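Local coordinates for protein esterase A (Caulobacter crescentus, PDB 5GKV) that probably hydrolyses ester bonds, as an esterase homologous to penicillin-binding proteins and serine beta-lactamases, at residues M222-M227 with N363-A368; P228-I233 with V311-I316; G332-A337 with P352-S357; G321-E326 with F338-W343. All coordinates share one frame; numbering follows the deposited sequence.

Only contact 4 is core: it pairs edge strand 323-324 with strand 338-341 through backbone bonds and covers them with aromatic side chains beside the probable active site. Contacts 1, 2 and 3 are surface contacts, though a water lies at each of the four. Contacts 1 and 2 hold successive parts of the loop between strand 206-208 and helix 235-241, the first by a short backbone bridge, the second by proline and ring packing with no direct hydrogen bond. Contact 3 reaches the same sheet as contact 4 and relies on polar side chains; Asn-325 of 321-326 joins them by bonding Gly-332 and Thr-334. Trp-343 of contact 4 in turn packs against contacts 1 and 2.

Contact 1. Residues M222-M227 with N363-A368; sequences MRPTAM and NKQGNA
A single beta bridge between two loops, Met-222 with Lys-364, is the centre of this contact, and the two segments keep nearly the same direction past it, 11° apart. Met-222 N gives a nearly straight bond to Asn-363 O (3.0 Å), while Met-222 O takes one from Gln-365 N (3.0 Å). Over this bridge the flexible thioether of Met-222 curls back at its end: CE lies 3.7 Å from Lys-364 CG, against the aliphatic part of the lysine. A water joins Lys-364 NZ to the carbonyls of Arg-223 and Gln-365, giving the ammonium group and both oxygens a partner at the surface. Pro-224, lacking an N-H, makes a CA-H...O contact to Gln-365 O (3.4 Å), and its ring carbons CG and CD meet Gly-366 O and Gln-365 OE1. Further along, Asn-367 ND2 makes a straight but weak bond to Met-227 O (3.4 Å), and Ala-226 O is buried against Asn-367 CB without a hydrogen-bond partner. Asn-363 turns its own amide elsewhere, to Gly-42, Asp-220 and Phe-61. The segment 363-368 leaves central strand 356-362 and leads to helix 373-384, whose Arg-374 bonds Lys-364 O, while Gln-365 packs on Phe-79 and Trp-343.

Contact 2. Residues P228-I233 with V311-I316; sequences PQFGEI and VLPYEI
Pro-313 fits against the backbone of Gln-229, Phe-230 and Gly-231, and this is where the two loops pack closely. Its CG comes within 3.6 Å of Gln-229 O, and its CB lies 3.7 Å from Gly-231 N. A proline suits the place because its compact ring presents carbon to segment 228-233 and because Pro-313 is the centre of an inverse gamma turn, closed by Tyr-314 N bonding to Leu-312 O (2.8 Å). Next to it, the ring of Phe-230 turns its edge to Val-311 O: CD1 is 3.5 Å from that oxygen, which lies near the ring plane, where the slightly positive C-H groups can meet a carbonyl. The same ring also touches Val-237 and Phe-241 of helix 235-241 and meets Phe-242 edge-to-face.

The other side is looser. No direct hydrogen bond crosses the contact; a water takes the N-H of Gly-231 (2.8 Å) and donates to Val-311 O (2.7 Å), and it lies at the edge of the Phe-230 ring, in its plane. Val-311 O is thus met by both a water and an aromatic edge. Gln-229 and Gly-231 are exposed, and the contact buries little area. The arrangement is that of two surface loops meeting through a proline-centred inverse gamma turn and a bridging water, just ahead of strand 315-318.

Contact 3. Residues G332-A337 with P352-S357; sequences GPTAEA and PTRGVS
The side chain of Glu-336 reaches Thr-353 through two torsions: CG sits between the backbone N and the carbonyl carbon (chi1 63°), and the chain then bends at chi2 (-83°). Thr-353 OG1, anti to its own carbonyl carbon, donates to Glu-336 OE2 over 2.7 Å. The hydroxyl reaches the carboxylate on the anti side and 19° out of its plane, and the two side chains cross at about a right angle. Next to this bond Thr-334 CG2 touches Thr-353 CB at 4.1 Å, one threonine turning its methyl to the other. The branched residue suits both positions, each offering a hydroxyl and a methyl from a single carbon. Thr-334 OG1 lies 3.7 Å from Arg-354 CG and is hydrogen-bonded to Asp-351 OD2. A water takes a hydrogen from Arg-354 NH1 (3.1 Å) in the guanidinium plane; its link to Thr-334 OG1 is doubtful.

Both backbones are turning here. Thr-334 to Ala-337 form a type I turn, closed by Ala-337 N to Thr-334 O (3.1 Å). Across from it Gly-355 and Val-356 face Asp-351 in a G1 bulge, where the positive phi of Gly-355 comes easily to a residue without a side chain. The contact thus joins a type I turn to the bulged start of strand 356-362. Glu-336, Thr-353 and Arg-354 are exposed, and the carboxylate is met across the contact by a neutral hydroxyl, not a cation: this is polar surface chemistry with no salt bridge.

Contact 4. Residues G321-E326 with F338-W343; sequences GFMRNE and FGHSGW
Met-323 and Gly-339 form an antiparallel hydrogen-bonded pair: Met-323 N bonds Gly-339 O (2.8 Å) and Gly-339 N bonds Met-323 O (2.9 Å). Beside it Arg-324 and Phe-338 make a non-hydrogen-bonded pair with CA atoms 4.2 Å apart. The pairing is brief: the touching parts, 321-324 and 338-341, run 110° apart end to end; Gly-321, with phi 95°, accommodates the turn before the strand.

The side chains of Phe-322 and Phe-338 run side by side, pointing the same way, while the rings meet edge-to-face, planes at 64°. Phe-338 CD2 lies over the Phe-322 face, offset toward the rim, 3.8 Å from Phe-322 CD1. On the other side, the unbranched thioether chain of Met-323 bends at its end to bring the terminal methyl CE over the centre of the His-340 ring, 4.3 Å from the centroid, a CH-pi contact. The ring of His-340 is oriented by ND1 bonding Ser-341 O in its plane (3.0 Å); Gly-321 O lies at the ring edge 3.3 Å from CD2, and a water links NE2 to that oxygen.

His-340, Ser-341 and Gly-342 probably correspond to the family's Lys-Thr-Gly motif: Ser-341 O bonds OG of Ser-80, which with Lys-83, touched by His-340, probably forms the Ser-x-x-Lys motif. Strand 338-341 lies between edge strand 323-324 and strand 347-351; helix 82-95 packs on Phe-322, helix 294-301 on both phenylalanines.

Contact 1. Residues M222-M227 with N363-A368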
loop_
_atom_site.group_PDB
_atom_site.type_symbol
_atom_site.label_atom_id
_atom_site.label_comp_id
_atom_site.label_asym_id
_atom_site.label_seq_id
_atom_site.Cartn_x
_atom_site.Cartn_y
_atom_site.Cartn_z
ATOM N N MET A 222 -12.631 13.097 0.899
ATOM C CA MET A 222 -13.464 13.622 -0.167
ATOM C C MET A 222 -13.368 12.653 -1.333
ATOM O O MET A 222 -12.276 12.427 -1.865
ATOM C CB MET A 222 -13.024 15.021 -0.575
ATOM C CG MET A 222 -13.975 15.682 -1.550
ATOM S SD MET A 222 -13.387 17.320 -1.999
ATOM C CE MET A 222 -12.034 17.504 -0.844
ATOM N N ARG A 223 -14.502 12.072 -1.708
ATOM C CA ARG A 223 -14.528 11.036 -2.720
ATOM C C ARG A 223 -14.282 11.649 -4.102
ATOM O O ARG A 223 -14.399 12.864 -4.285
ATOM C CB ARG A 223 -15.861 10.277 -2.657
ATOM C CG ARG A 223 -17.096 11.010 -3.219
ATOM C CD ARG A 223 -17.402 12.360 -2.522
ATOM N NE ARG A 223 -17.356 12.225 -1.072
ATOM C CZ ARG A 223 -17.250 13.231 -0.214
ATOM N NH1 ARG A 223 -17.145 14.496 -0.635
ATOM N NH2 ARG A 223 -17.215 12.963 1.085
ATOM N N PRO A 224 -13.881 10.833 -5.080
ATOM C CA PRO A 224 -13.444 11.395 -6.366
ATOM C C PRO A 224 -14.571 12.120 -7.087
ATOM O O PRO A 224 -15.750 11.802 -6.921
ATOM C CB PRO A 224 -12.983 10.164 -7.154
ATOM C CG PRO A 224 -12.661 9.144 -6.118
ATOM C CD PRO A 224 -13.639 9.381 -5.003
ATOM N N THR A 225 -14.186 13.111 -7.896
ATOM C CA THR A 225 -15.162 13.829 -8.716
ATOM C C THR A 225 -15.685 12.963 -9.862
ATOM O O THR A 225 -16.829 13.138 -10.299
ATOM C CB THR A 225 -14.545 15.125 -9.266
ATOM O OG1 THR A 225 -13.489 14.814 -10.183
ATOM C CG2 THR A 225 -13.975 15.980 -8.131
ATOM N N ALA A 226 -14.871 12.026 -10.353
ATOM C CA ALA A 226 -15.253 11.170 -11.469
ATOM C C ALA A 226 -14.552 9.827 -11.322
ATOM O O ALA A 226 -13.520 9.724 -10.654
ATOM C CB ALA A 226 -14.905 11.817 -12.815
ATOM N N MET A 227 -15.119 8.797 -11.949
ATOM C CA MET A 227 -14.561 7.460 -11.807
ATOM C C MET A 227 -13.237 7.339 -12.556
ATOM O O MET A 227 -13.015 8.018 -13.564
ATOM C CB MET A 227 -15.532 6.399 -12.322
ATOM C CG MET A 227 -16.934 6.474 -11.721
ATOM S SD MET A 227 -17.090 7.367 -10.146
ATOM C CE MET A 227 -16.209 6.313 -8.975
ATOM N N ASN A 363 -6.193 13.578 1.593
ATOM C CA ASN A 363 -7.568 13.141 1.788
ATOM C C ASN A 363 -8.526 13.557 0.679
ATOM O O ASN A 363 -9.659 13.070 0.666
ATOM C CB ASN A 363 -8.112 13.605 3.157
ATOM C CG ASN A 363 -8.094 15.115 3.339
ATOM O OD1 ASN A 363 -7.526 15.843 2.540
ATOM N ND2 ASN A 363 -8.700 15.585 4.434
ATOM N N LYS A 364 -8.109 14.392 -0.265
ATOM C CA LYS A 364 -8.898 14.613 -1.477
ATOM C C LYS A 364 -8.531 13.543 -2.511
ATOM O O LYS A 364 -7.401 13.502 -3.014
ATOM C CB LYS A 364 -8.695 16.018 -2.028
ATOM C CG LYS A 364 -9.507 16.279 -3.311
ATOM C CD LYS A 364 -9.358 17.728 -3.765
ATOM C CE LYS A 364 -10.049 17.979 -5.112
ATOM N NZ LYS A 364 -11.529 17.778 -5.006
ATOM N N GLN A 365 -9.485 12.670 -2.819
ATOM C CA GLN A 365 -9.230 11.540 -3.705
ATOM C C GLN A 365 -9.327 11.972 -5.161
ATOM O O GLN A 365 -10.317 12.584 -5.566
ATOM C CB GLN A 365 -10.226 10.419 -3.407
ATOM C CG GLN A 365 -10.126 9.941 -1.967
ATOM C CD GLN A 365 -11.022 8.739 -1.666
ATOM O OE1 GLN A 365 -12.156 8.657 -2.134
ATOM N NE2 GLN A 365 -10.503 7.802 -0.898
ATOM N N GLY A 366 -8.294 11.667 -5.941
ATOM C CA GLY A 366 -8.336 11.848 -7.377
ATOM C C GLY A 366 -8.857 10.592 -8.051
ATOM O O GLY A 366 -9.335 9.658 -7.408
ATOM N N ASN A 367 -8.755 10.566 -9.377
ATOM C CA ASN A 367 -9.220 9.390 -10.105
ATOM C C ASN A 367 -8.090 8.687 -10.853
ATOM O O ASN A 367 -8.354 7.920 -11.788
ATOM C CB ASN A 367 -10.349 9.767 -11.065
ATOM C CG ASN A 367 -9.853 10.536 -12.271
ATOM O OD1 ASN A 367 -8.935 11.354 -12.166
ATOM N ND2 ASN A 367 -10.455 10.270 -13.432
ATOM N N ALA A 368 -6.837 8.940 -10.476
ATOM C CA ALA A 368 -5.709 8.184 -11.004
ATOM C C ALA A 368 -5.454 6.994 -10.089
ATOM O O ALA A 368 -5.178 7.168 -8.896
ATOM C CB ALA A 368 -4.460 9.059 -11.122
HETATM O O HOH W 1 -12.167 14.592 -4.829
#

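Contact 2. Residues P228-I233 with V311-I316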
loop_
_atom_site.group_PDB
_atom_site.type_symbol
_atom_site.label_atom_id
_atom_site.label_comp_id
_atom_site.label_asym_id
_atom_site.label_seq_id
_atom_site.Cartn_x
_atom_site.Cartn_y
_atom_site.Cartn_z
ATOM N N PRO A 228 -12.335 6.490 -12.076
ATOM C CA PRO A 228 -11.135 6.182 -12.856
ATOM C C PRO A 228 -11.509 5.463 -14.143
ATOM O O PRO A 228 -12.522 4.761 -14.219
ATOM C CB PRO A 228 -10.316 5.282 -11.921
ATOM C CG PRO A 228 -11.312 4.735 -10.941
ATOM C CD PRO A 228 -12.362 5.787 -10.779
ATOM N N GLN A 229 -10.684 5.667 -15.166
ATOM C CA GLN A 229 -10.908 5.077 -16.484
ATOM C C GLN A 229 -10.193 3.731 -16.539
ATOM O O GLN A 229 -8.975 3.663 -16.722
ATOM C CB GLN A 229 -10.428 6.025 -17.583
ATOM C CG GLN A 229 -10.431 5.439 -19.005
ATOM C CD GLN A 229 -11.772 4.835 -19.423
ATOM O OE1 GLN A 229 -12.838 5.310 -19.024
ATOM N NE2 GLN A 229 -11.717 3.773 -20.229
ATOM N N PHE A 230 -10.954 2.653 -16.380
ATOM C CA PHE A 230 -10.385 1.321 -16.493
ATOM C C PHE A 230 -10.168 0.951 -17.955
ATOM O O PHE A 230 -10.566 1.667 -18.879
ATOM C CB PHE A 230 -11.287 0.298 -15.809
ATOM C CG PHE A 230 -11.176 0.310 -14.323
ATOM C CD1 PHE A 230 -10.220 -0.462 -13.684
ATOM C CD2 PHE A 230 -11.999 1.122 -13.559
ATOM C CE1 PHE A 230 -10.096 -0.443 -12.304
ATOM C CE2 PHE A 230 -11.884 1.147 -12.178
ATOM C CZ PHE A 230 -10.928 0.358 -11.546
ATOM N N GLY A 231 -9.530 -0.193 -18.161
ATOM C CA GLY A 231 -9.297 -0.707 -19.495
ATOM C C GLY A 231 -10.494 -1.470 -20.023
ATOM O O GLY A 231 -11.647 -1.216 -19.647
ATOM N N GLU A 232 -10.217 -2.426 -20.902
ATOM C CA GLU A 232 -11.277 -3.282 -21.406
ATOM C C GLU A 232 -11.811 -4.161 -20.283
ATOM O O GLU A 232 -11.061 -4.643 -19.430
ATOM C CB GLU A 232 -10.777 -4.140 -22.571
ATOM C CG GLU A 232 -10.068 -3.344 -23.688
ATOM C CD GLU A 232 -10.948 -2.257 -24.330
ATOM O OE1 GLU A 232 -10.406 -1.438 -25.117
ATOM O OE2 GLU A 232 -12.169 -2.222 -24.044
ATOM N N ILE A 233 -13.128 -4.328 -20.274
ATOM C CA ILE A 233 -13.784 -5.187 -19.304
ATOM C C ILE A 233 -13.389 -6.640 -19.557
ATOM O O ILE A 233 -13.224 -7.073 -20.708
ATOM C CB ILE A 233 -15.304 -4.969 -19.389
ATOM C CG1 ILE A 233 -15.647 -3.495 -19.095
ATOM C CG2 ILE A 233 -16.055 -5.914 -18.474
ATOM C CD1 ILE A 233 -15.160 -2.959 -17.732
ATOM N N VAL A 311 -6.300 -5.960 -14.629
ATOM C CA VAL A 311 -7.221 -5.178 -13.815
ATOM C C VAL A 311 -6.834 -3.701 -13.796
ATOM O O VAL A 311 -7.645 -2.830 -14.121
ATOM C CB VAL A 311 -7.313 -5.745 -12.374
ATOM C CG1 VAL A 311 -8.209 -4.875 -11.507
ATOM C CG2 VAL A 311 -7.833 -7.192 -12.400
ATOM N N LEU A 312 -5.600 -3.401 -13.426
ATOM C CA LEU A 312 -5.135 -2.020 -13.495
ATOM C C LEU A 312 -4.710 -1.703 -14.923
ATOM O O LEU A 312 -3.993 -2.496 -15.542
ATOM C CB LEU A 312 -3.982 -1.775 -12.520
ATOM C CG LEU A 312 -4.339 -1.977 -11.041
ATOM C CD1 LEU A 312 -3.110 -1.814 -10.139
ATOM C CD2 LEU A 312 -5.437 -1.028 -10.594
ATOM N N PRO A 313 -5.158 -0.603 -15.484
ATOM C CA PRO A 313 -4.906 -0.313 -16.909
ATOM C C PRO A 313 -3.512 0.259 -17.159
ATOM O O PRO A 313 -3.350 1.394 -17.637
ATOM C CB PRO A 313 -6.026 0.684 -17.244
ATOM C CG PRO A 313 -6.296 1.401 -15.959
ATOM C CD PRO A 313 -6.094 0.357 -14.865
ATOM N N TYR A 314 -2.492 -0.548 -16.858
ATOM C CA TYR A 314 -1.096 -0.137 -16.927
ATOM C C TYR A 314 -0.222 -1.347 -17.194
ATOM O O TYR A 314 -0.570 -2.477 -16.832
ATOM C CB TYR A 314 -0.593 0.507 -15.619
ATOM C CG TYR A 314 -1.351 1.732 -15.143
ATOM C CD1 TYR A 314 -0.886 3.017 -15.409
ATOM C CD2 TYR A 314 -2.500 1.597 -14.381
ATOM C CE1 TYR A 314 -1.579 4.135 -14.953
ATOM C CE2 TYR A 314 -3.191 2.694 -13.922
ATOM C CZ TYR A 314 -2.728 3.965 -14.210
ATOM O OH TYR A 314 -3.433 5.053 -13.738
ATOM N N GLU A 315 0.939 -1.094 -17.791
ATOM C CA GLU A 315 2.042 -2.041 -17.719
ATOM C C GLU A 315 2.671 -1.938 -16.330
ATOM O O GLU A 315 3.099 -0.853 -15.922
ATOM C CB GLU A 315 3.081 -1.757 -18.803
ATOM C CG GLU A 315 3.951 -2.968 -19.102
ATOM C CD GLU A 315 5.312 -2.640 -19.716
ATOM O OE1 GLU A 315 5.429 -1.666 -20.499
ATOM O OE2 GLU A 315 6.275 -3.376 -19.408
ATOM N N ILE A 316 2.709 -3.052 -15.600
ATOM C CA ILE A 316 3.223 -3.088 -14.233
ATOM C C ILE A 316 4.299 -4.157 -14.123
ATOM O O ILE A 316 4.162 -5.262 -14.670
ATOM C CB ILE A 316 2.097 -3.341 -13.199
ATOM C CG1 ILE A 316 1.044 -2.234 -13.291
ATOM C CG2 ILE A 316 2.669 -3.467 -11.760
ATOM C CD1 ILE A 316 -0.198 -2.478 -12.419
HETATM O O HOH W 2 -8.322 -2.192 -16.668
#

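Contact 3. Residues G332-A337 with P352-S357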
loop_
_atom_site.group_PDB
_atom_site.type_symbol
_atom_site.label_atom_id
_atom_site.label_comp_id
_atom_site.label_asym_id
_atom_site.label_seq_id
_atom_site.Cartn_x
_atom_site.Cartn_y
_atom_site.Cartn_z
ATOM N N GLY A 332 9.646 8.417 -9.136
ATOM C CA GLY A 332 10.904 9.063 -9.432
ATOM C C GLY A 332 11.679 8.335 -10.514
ATOM O O GLY A 332 11.163 7.432 -11.174
ATOM N N PRO A 333 12.954 8.697 -10.686
ATOM C CA PRO A 333 13.724 8.227 -11.854
ATOM C C PRO A 333 14.355 6.843 -11.734
ATOM O O PRO A 333 14.853 6.327 -12.745
ATOM C CB PRO A 333 14.819 9.287 -11.976
ATOM C CG PRO A 333 15.082 9.662 -10.528
ATOM C CD PRO A 333 13.708 9.670 -9.880
ATOM N N THR A 334 14.377 6.218 -10.566
ATOM C CA THR A 334 15.107 4.967 -10.402
ATOM C C THR A 334 14.222 3.785 -10.782
ATOM O O THR A 334 13.200 3.534 -10.132
ATOM C CB THR A 334 15.605 4.828 -8.968
ATOM O OG1 THR A 334 16.376 5.988 -8.635
ATOM C CG2 THR A 334 16.479 3.603 -8.826
ATOM N N ALA A 335 14.632 3.046 -11.822
ATOM C CA ALA A 335 13.801 1.957 -12.332
ATOM C C ALA A 335 13.509 0.919 -11.257
ATOM O O ALA A 335 12.389 0.400 -11.186
ATOM C CB ALA A 335 14.466 1.299 -13.546
ATOM N N GLU A 336 14.490 0.612 -10.400
ATOM C CA GLU A 336 14.354 -0.452 -9.413
ATOM C C GLU A 336 13.845 0.045 -8.058
ATOM O O GLU A 336 13.809 -0.736 -7.102
ATOM C CB GLU A 336 15.683 -1.214 -9.233
ATOM C CG GLU A 336 16.874 -0.405 -8.704
ATOM C CD GLU A 336 17.615 0.389 -9.799
ATOM O OE1 GLU A 336 17.112 0.523 -10.937
ATOM O OE2 GLU A 336 18.717 0.900 -9.506
ATOM N N ALA A 337 13.436 1.309 -7.954
ATOM C CA ALA A 337 12.689 1.725 -6.772
ATOM C C ALA A 337 11.348 0.993 -6.738
ATOM O O ALA A 337 10.897 0.432 -7.742
ATOM C CB ALA A 337 12.485 3.240 -6.772
ATOM N N PRO A 352 16.442 1.959 -2.914
ATOM C CA PRO A 352 17.686 1.488 -2.281
ATOM C C PRO A 352 18.930 1.970 -2.995
ATOM O O PRO A 352 19.986 2.048 -2.362
ATOM C CB PRO A 352 17.570 -0.042 -2.347
ATOM C CG PRO A 352 16.110 -0.307 -2.484
ATOM C CD PRO A 352 15.567 0.848 -3.310
ATOM N N THR A 353 18.836 2.286 -4.292
ATOM C CA THR A 353 20.016 2.704 -5.044
ATOM C C THR A 353 20.494 4.083 -4.607
ATOM O O THR A 353 21.699 4.308 -4.451
ATOM C CB THR A 353 19.709 2.702 -6.536
ATOM O OG1 THR A 353 19.337 1.378 -6.939
ATOM C CG2 THR A 353 20.914 3.152 -7.333
ATOM N N ARG A 354 19.567 5.021 -4.418
ATOM C CA ARG A 354 19.907 6.368 -3.974
ATOM C C ARG A 354 19.797 6.537 -2.461
ATOM O O ARG A 354 20.203 7.577 -1.937
ATOM C CB ARG A 354 19.007 7.396 -4.676
ATOM C CG ARG A 354 18.900 7.229 -6.195
ATOM C CD ARG A 354 20.087 7.829 -6.910
ATOM N NE ARG A 354 20.170 9.274 -6.718
ATOM C CZ ARG A 354 19.633 10.173 -7.536
ATOM N NH1 ARG A 354 18.959 9.789 -8.618
ATOM N NH2 ARG A 354 19.774 11.467 -7.272
ATOM N N GLY A 355 19.256 5.554 -1.743
ATOM C CA GLY A 355 19.107 5.684 -0.303
ATOM C C GLY A 355 17.962 6.571 0.161
ATOM O O GLY A 355 17.956 6.992 1.319
ATOM N N VAL A 356 16.976 6.850 -0.691
ATOM C CA VAL A 356 15.913 7.785 -0.328
ATOM C C VAL A 356 14.580 7.046 -0.276
ATOM O O VAL A 356 14.431 5.933 -0.784
ATOM C CB VAL A 356 15.835 8.986 -1.297
ATOM C CG1 VAL A 356 17.184 9.683 -1.391
ATOM C CG2 VAL A 356 15.371 8.546 -2.680
ATOM N N SER A 357 13.603 7.683 0.365
ATOM C CA SER A 357 12.248 7.150 0.452
ATOM C C SER A 357 11.294 8.323 0.613
ATOM O O SER A 357 11.710 9.449 0.916
ATOM C CB SER A 357 12.098 6.186 1.641
ATOM O OG SER A 357 12.403 6.892 2.835
HETATM O O HOH W 3 18.343 7.053 -9.858
#

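Contact 4. Residues G321-E326 with F338-W343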
loop_
_atom_site.group_PDB
_atom_site.type_symbol
_atom_site.label_atom_id
_atom_site.label_comp_id
_atom_site.label_asym_id
_atom_site.label_seq_id
_atom_site.Cartn_x
_atom_site.Cartn_y
_atom_site.Cartn_z
ATOM N N GLY A 321 4.490 -8.372 -3.933
ATOM C CA GLY A 321 3.551 -7.449 -3.331
ATOM C C GLY A 321 3.890 -5.980 -3.509
ATOM O O GLY A 321 2.980 -5.141 -3.488
ATOM N N PHE A 322 5.163 -5.646 -3.705
ATOM C CA PHE A 322 5.561 -4.278 -4.029
ATOM C C PHE A 322 5.384 -4.014 -5.527
ATOM O O PHE A 322 5.658 -4.876 -6.369
ATOM C CB PHE A 322 7.030 -4.028 -3.644
ATOM C CG PHE A 322 7.326 -4.116 -2.166
ATOM C CD1 PHE A 322 6.903 -3.119 -1.297
ATOM C CD2 PHE A 322 8.080 -5.175 -1.651
ATOM C CE1 PHE A 322 7.205 -3.180 0.073
ATOM C CE2 PHE A 322 8.370 -5.259 -0.276
ATOM C CZ PHE A 322 7.931 -4.256 0.585
ATOM N N MET A 323 4.930 -2.809 -5.861
ATOM C CA MET A 323 4.996 -2.343 -7.237
ATOM C C MET A 323 6.394 -1.795 -7.493
ATOM O O MET A 323 6.878 -0.939 -6.746
ATOM C CB MET A 323 3.935 -1.271 -7.496
ATOM C CG MET A 323 3.840 -0.854 -8.965
ATOM S SD MET A 323 2.498 0.310 -9.310
ATOM C CE MET A 323 1.529 0.207 -7.760
ATOM N N ARG A 324 7.059 -2.307 -8.521
ATOM C CA ARG A 324 8.329 -1.720 -8.918
ATOM C C ARG A 324 8.077 -0.480 -9.784
ATOM O O ARG A 324 6.975 -0.254 -10.281
ATOM C CB ARG A 324 9.182 -2.762 -9.653
ATOM C CG ARG A 324 9.368 -4.042 -8.821
ATOM C CD ARG A 324 10.229 -5.086 -9.541
ATOM N NE ARG A 324 11.624 -4.658 -9.621
ATOM C CZ ARG A 324 12.205 -4.192 -10.718
ATOM N NH1 ARG A 324 11.515 -4.099 -11.846
ATOM N NH2 ARG A 324 13.486 -3.824 -10.685
ATOM N N ASN A 325 9.112 0.349 -9.929
ATOM C CA ASN A 325 8.889 1.696 -10.450
ATOM C C ASN A 325 8.786 1.698 -11.974
ATOM O O ASN A 325 7.843 2.264 -12.539
ATOM C CB ASN A 325 9.995 2.629 -9.950
ATOM C CG ASN A 325 9.657 4.108 -10.148
ATOM O OD1 ASN A 325 8.485 4.493 -10.227
ATOM N ND2 ASN A 325 10.690 4.935 -10.232
ATOM N N GLU A 326 9.725 1.052 -12.662
ATOM C CA GLU A 326 9.619 0.909 -14.112
ATOM C C GLU A 326 8.383 0.083 -14.421
ATOM O O GLU A 326 8.055 -0.836 -13.660
ATOM C CB GLU A 326 10.869 0.242 -14.693
ATOM C CG GLU A 326 11.280 -1.028 -13.959
ATOM C CD GLU A 326 12.398 -1.780 -14.677
ATOM O OE1 GLU A 326 12.723 -2.894 -14.242
ATOM O OE2 GLU A 326 12.943 -1.252 -15.675
ATOM N N PHE A 338 10.696 1.019 -5.574
ATOM C CA PHE A 338 9.516 0.190 -5.360
ATOM C C PHE A 338 8.675 0.772 -4.234
ATOM O O PHE A 338 9.164 1.523 -3.379
ATOM C CB PHE A 338 9.899 -1.260 -5.017
ATOM C CG PHE A 338 10.751 -1.383 -3.783
ATOM C CD1 PHE A 338 12.132 -1.289 -3.870
ATOM C CD2 PHE A 338 10.178 -1.598 -2.535
ATOM C CE1 PHE A 338 12.912 -1.405 -2.747
ATOM C CE2 PHE A 338 10.966 -1.698 -1.399
ATOM C CZ PHE A 338 12.339 -1.616 -1.510
ATOM N N GLY A 339 7.416 0.357 -4.207
ATOM C CA GLY A 339 6.493 0.837 -3.187
ATOM C C GLY A 339 5.092 0.384 -3.513
ATOM O O GLY A 339 4.886 -0.701 -4.065
ATOM N N HIS A 340 4.125 1.219 -3.155
ATOM C CA HIS A 340 2.763 0.942 -3.566
ATOM C C HIS A 340 1.969 2.232 -3.469
ATOM O O HIS A 340 2.316 3.140 -2.702
ATOM C CB HIS A 340 2.131 -0.176 -2.723
ATOM C CG HIS A 340 1.159 -1.029 -3.485
ATOM N ND1 HIS A 340 -0.088 -0.581 -3.870
ATOM C CD2 HIS A 340 1.249 -2.310 -3.923
ATOM C CE1 HIS A 340 -0.713 -1.540 -4.536
ATOM N NE2 HIS A 340 0.076 -2.601 -4.577
ATOM N N SER A 341 0.929 2.317 -4.285
ATOM C CA SER A 341 0.063 3.479 -4.309
ATOM C C SER A 341 -1.334 3.087 -3.852
ATOM O O SER A 341 -1.684 1.906 -3.813
ATOM C CB SER A 341 0.012 4.105 -5.711
ATOM O OG SER A 341 1.324 4.432 -6.136
ATOM N N GLY A 342 -2.129 4.097 -3.521
ATOM C CA GLY A 342 -3.438 3.874 -2.948
ATOM C C GLY A 342 -4.519 4.605 -3.721
ATOM O O GLY A 342 -4.276 5.624 -4.375
ATOM N N TRP A 343 -5.725 4.040 -3.650
ATOM C CA TRP A 343 -6.933 4.648 -4.198
ATOM C C TRP A 343 -7.020 6.131 -3.846
ATOM O O TRP A 343 -7.041 6.503 -2.671
ATOM C CB TRP A 343 -8.156 3.901 -3.647
ATOM C CG TRP A 343 -9.463 4.466 -4.109
ATOM C CD1 TRP A 343 -10.237 5.397 -3.464
ATOM C CD2 TRP A 343 -10.166 4.119 -5.305
ATOM N NE1 TRP A 343 -11.373 5.664 -4.203
ATOM C CE2 TRP A 343 -11.354 4.890 -5.333
ATOM C CE3 TRP A 343 -9.913 3.230 -6.354
ATOM C CZ2 TRP A 343 -12.277 4.799 -6.369
ATOM C CZ3 TRP A 343 -10.834 3.141 -7.382
ATOM C CH2 TRP A 343 -12.001 3.922 -7.383
HETATM O O HOH W 4 0.318 -5.412 -4.123
#